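Local structure of peptidylprolyl isomerase PrsA (Bacillus anthracis, 6VJ4) at residues 30-41 / 230-241. The protein catalyses cis-trans isomerisation of peptidyl-proline bonds, assists the extracellular folding of secreted proteins and is important for secretion of the protective antigen. Numbering follows the deposited sequence.
Sequences YEMIAQDVITKK and LQSELKKANIKI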
# COMPACT_ATOMS: atom_id res chain seq x y z
N TYR A 30 5.65 -6.18 1.47
CA TYR A 30 6.12 -4.77 1.35
C TYR A 30 7.04 -4.66 0.13
O TYR A 30 6.89 -3.71 -0.66
CB TYR A 30 6.81 -4.33 2.64
CG TYR A 30 7.62 -3.06 2.55
CD1 TYR A 30 7.01 -1.81 2.53
CD2 TYR A 30 9.01 -3.10 2.52
CE1 TYR A 30 7.75 -0.65 2.46
CE2 TYR A 30 9.77 -1.94 2.45
CZ TYR A 30 9.14 -0.71 2.42
OH TYR A 30 9.88 0.43 2.35
N GLU A 31 7.94 -5.64 -0.03
CA GLU A 31 8.91 -5.69 -1.15
C GLU A 31 8.15 -5.68 -2.48
O GLU A 31 8.37 -4.81 -3.32
CB GLU A 31 9.80 -6.94 -1.02
CG GLU A 31 10.89 -7.03 -2.07
CD GLU A 31 11.81 -8.24 -1.92
OE1 GLU A 31 11.49 -9.13 -1.11
OE2 GLU A 31 12.85 -8.28 -2.61
N MSE A 32 7.24 -6.64 -2.64
CA MSE A 32 6.45 -6.77 -3.85
C MSE A 32 5.81 -5.43 -4.22
O MSE A 32 5.98 -4.95 -5.34
CB MSE A 32 5.37 -7.84 -3.66
CG MSE A 32 4.47 -8.05 -4.86
SE MSE A 32 3.10 -9.40 -4.45
CE MSE A 32 3.67 -11.15 -5.15
N ILE A 33 5.09 -4.84 -3.26
CA ILE A 33 4.39 -3.58 -3.47
C ILE A 33 5.40 -2.46 -3.77
O ILE A 33 5.25 -1.80 -4.83
CB ILE A 33 3.51 -3.25 -2.25
CG1 ILE A 33 2.37 -4.27 -2.11
CG2 ILE A 33 2.99 -1.82 -2.32
CD1 ILE A 33 1.47 -4.04 -0.92
N ALA A 34 6.37 -2.25 -2.87
CA ALA A 34 7.38 -1.18 -3.04
C ALA A 34 8.04 -1.30 -4.42
O ALA A 34 8.23 -0.25 -5.08
CB ALA A 34 8.40 -1.25 -1.93
N GLN A 35 8.35 -2.53 -4.84
CA GLN A 35 9.01 -2.77 -6.15
C GLN A 35 8.01 -2.52 -7.28
O GLN A 35 8.43 -1.99 -8.33
CB GLN A 35 9.59 -4.19 -6.21
CG GLN A 35 10.76 -4.42 -5.25
CD GLN A 35 11.47 -5.73 -5.47
OE1 GLN A 35 11.11 -6.52 -6.34
NE2 GLN A 35 12.49 -5.97 -4.67
N ASP A 36 6.73 -2.88 -7.08
CA ASP A 36 5.70 -2.68 -8.14
C ASP A 36 5.51 -1.19 -8.43
O ASP A 36 5.36 -0.84 -9.61
CB ASP A 36 4.36 -3.33 -7.76
CG ASP A 36 4.30 -4.83 -8.05
OD1 ASP A 36 5.33 -5.51 -7.85
OD2 ASP A 36 3.23 -5.29 -8.50
N VAL A 37 5.49 -0.35 -7.39
CA VAL A 37 5.30 1.13 -7.57
C VAL A 37 6.47 1.68 -8.41
O VAL A 37 6.20 2.37 -9.40
CB VAL A 37 5.19 1.85 -6.22
CG1 VAL A 37 5.16 3.36 -6.38
CG2 VAL A 37 3.97 1.38 -5.44
N ILE A 38 7.71 1.36 -8.03
CA ILE A 38 8.91 1.87 -8.75
C ILE A 38 8.97 1.29 -10.17
O ILE A 38 9.14 2.09 -11.12
CB ILE A 38 10.19 1.55 -7.95
CG1 ILE A 38 10.15 2.19 -6.56
CG2 ILE A 38 11.44 1.95 -8.73
CD1 ILE A 38 9.89 3.68 -6.58
N THR A 39 8.83 -0.03 -10.30
CA THR A 39 8.95 -0.70 -11.63
C THR A 39 7.83 -0.25 -12.58
O THR A 39 8.05 -0.31 -13.80
CB THR A 39 8.98 -2.22 -11.48
OG1 THR A 39 7.81 -2.62 -10.76
CG2 THR A 39 10.21 -2.71 -10.76
N LYS A 40 6.67 0.16 -12.04
CA LYS A 40 5.56 0.60 -12.93
C LYS A 40 5.81 2.04 -13.40
O LYS A 40 5.57 2.31 -14.59
CB LYS A 40 4.20 0.53 -12.21
CG LYS A 40 3.00 0.90 -13.08
CD LYS A 40 1.69 0.98 -12.33
CE LYS A 40 0.51 1.30 -13.23
NZ LYS A 40 0.25 0.22 -14.20
N LYS A 41 6.27 2.91 -12.49
CA LYS A 41 6.49 4.35 -12.84
C LYS A 41 7.77 4.53 -13.66
O LYS A 41 7.75 5.32 -14.63
CB LYS A 41 6.55 5.22 -11.59
CG LYS A 41 6.73 6.70 -11.88
CD LYS A 41 6.64 7.61 -10.68
CE LYS A 41 6.84 9.06 -11.06
NZ LYS A 41 6.82 9.96 -9.88
N LEU A 230 11.88 6.19 -2.06
CA LEU A 230 10.83 5.14 -2.11
C LEU A 230 9.65 5.57 -1.24
O LEU A 230 8.51 5.51 -1.73
CB LEU A 230 11.44 3.81 -1.64
CG LEU A 230 10.48 2.62 -1.59
CD1 LEU A 230 9.74 2.44 -2.91
CD2 LEU A 230 11.24 1.34 -1.23
N GLN A 231 9.91 6.02 -0.00
CA GLN A 231 8.84 6.45 0.94
C GLN A 231 8.03 7.60 0.32
O GLN A 231 6.79 7.60 0.47
CB GLN A 231 9.43 6.89 2.27
CG GLN A 231 10.15 5.78 3.03
CD GLN A 231 10.80 6.29 4.30
OE1 GLN A 231 10.71 7.47 4.64
NE2 GLN A 231 11.48 5.40 5.00
N SER A 232 8.71 8.56 -0.32
CA SER A 232 8.01 9.71 -0.95
C SER A 232 7.17 9.23 -2.14
O SER A 232 6.05 9.73 -2.31
CB SER A 232 8.99 10.78 -1.37
OG SER A 232 9.91 10.29 -2.32
N GLU A 233 7.70 8.26 -2.91
CA GLU A 233 6.99 7.73 -4.11
C GLU A 233 5.71 7.02 -3.66
O GLU A 233 4.65 7.23 -4.30
CB GLU A 233 7.93 6.81 -4.88
CG GLU A 233 7.67 6.79 -6.38
CD GLU A 233 7.89 8.13 -7.06
OE1 GLU A 233 7.08 9.05 -6.84
OE2 GLU A 233 8.90 8.28 -7.78
N LEU A 234 5.79 6.21 -2.60
CA LEU A 234 4.57 5.53 -2.06
C LEU A 234 3.59 6.61 -1.58
O LEU A 234 2.38 6.46 -1.84
CB LEU A 234 4.97 4.60 -0.91
CG LEU A 234 5.95 3.48 -1.27
CD1 LEU A 234 6.34 2.69 -0.03
CD2 LEU A 234 5.37 2.56 -2.33
N LYS A 235 4.10 7.66 -0.93
CA LYS A 235 3.25 8.77 -0.40
C LYS A 235 2.57 9.50 -1.56
O LYS A 235 1.38 9.85 -1.42
CB LYS A 235 4.09 9.73 0.46
CG LYS A 235 3.30 10.82 1.16
CD LYS A 235 4.14 11.68 2.08
CE LYS A 235 3.33 12.73 2.81
NZ LYS A 235 4.18 13.53 3.72
N LYS A 236 3.29 9.73 -2.67
CA LYS A 236 2.68 10.39 -3.85
C LYS A 236 1.56 9.50 -4.40
O LYS A 236 0.61 10.04 -4.98
CB LYS A 236 3.73 10.68 -4.93
CG LYS A 236 4.74 11.76 -4.56
CD LYS A 236 5.75 12.06 -5.64
CE LYS A 236 6.74 13.13 -5.24
NZ LYS A 236 7.71 13.41 -6.33
N ALA A 237 1.68 8.18 -4.19
CA ALA A 237 0.67 7.20 -4.67
C ALA A 237 -0.43 7.00 -3.62
O ALA A 237 -1.32 6.16 -3.87
CB ALA A 237 1.35 5.90 -5.01
N ASN A 238 -0.37 7.72 -2.49
CA ASN A 238 -1.39 7.63 -1.40
C ASN A 238 -1.39 6.20 -0.83
O ASN A 238 -2.43 5.53 -0.93
CB ASN A 238 -2.77 8.05 -1.89
CG ASN A 238 -2.80 9.46 -2.43
OD1 ASN A 238 -1.94 10.28 -2.11
ND2 ASN A 238 -3.80 9.77 -3.25
N ILE A 239 -0.26 5.78 -0.25
CA ILE A 239 -0.10 4.42 0.34
C ILE A 239 0.75 4.53 1.61
O ILE A 239 1.90 5.01 1.50
CB ILE A 239 0.57 3.46 -0.67
CG1 ILE A 239 -0.17 3.44 -2.02
CG2 ILE A 239 0.70 2.06 -0.08
CD1 ILE A 239 0.54 2.64 -3.09
N LYS A 240 0.21 4.11 2.76
CA LYS A 240 0.96 4.15 4.04
C LYS A 240 1.38 2.73 4.44
O LYS A 240 0.48 1.87 4.59
CB LYS A 240 0.13 4.80 5.15
CG LYS A 240 -0.17 6.28 4.96
CD LYS A 240 -0.74 6.96 6.19
CE LYS A 240 0.23 7.00 7.36
NZ LYS A 240 -0.34 7.70 8.52
N ILE A 241 2.69 2.50 4.60
CA ILE A 241 3.24 1.17 4.99
C ILE A 241 4.23 1.37 6.15
O ILE A 241 4.60 2.53 6.41
CB ILE A 241 3.91 0.46 3.79
CG1 ILE A 241 3.08 0.58 2.51
CG2 ILE A 241 4.23 -0.99 4.14
CD1 ILE A 241 3.75 -0.00 1.28
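V37 and L234 cross obliquely where two helices pack almost at right angles. The axes of helix segments 30-41 and 230-236 approach to 10.1 Å at 79°, and V37 CG2 lies 3.6 Å from L234 CD2. One turn earlier, the methyl of A34 faces the fork of L230: A34 CB is 3.9 Å from L230 CD2, while L230 CD1 turns to the backbone oxygen of A34 and lies 3.7 Å from I38 CG1. With CG anti to the backbone N (chi1 166°), the Y30 ring is directed so that its OH approaches L230 CD2 from the opposite direction. I241 CG2 meets the same ring at a slant, 3.3 Å from Y30 CD1, while I241 CD1 reaches on to I33.

The contact joins the two ends of the chain in a helical region, with the parvulin-type (PpiC) isomerase domain within the chain between them. Helix 76-95 also touches I38 and L230; I33 packs on I239 of the second subunit, and I239 on I33 of that subunit.

At the far end K41, fully extended, crosses E233 at about a right angle and forms a salt bridge, K41 NZ to E233 OE1 at 3.2 Å, from above the carboxylate plane; a weak bond joins NZ to OE2. E233 CG packs on I38 CD1, and the bend at chi2 (63°) turns the carboxylate to K41, while Y42 OH hydrogen-bonds E233 OE2, giving it a second hold.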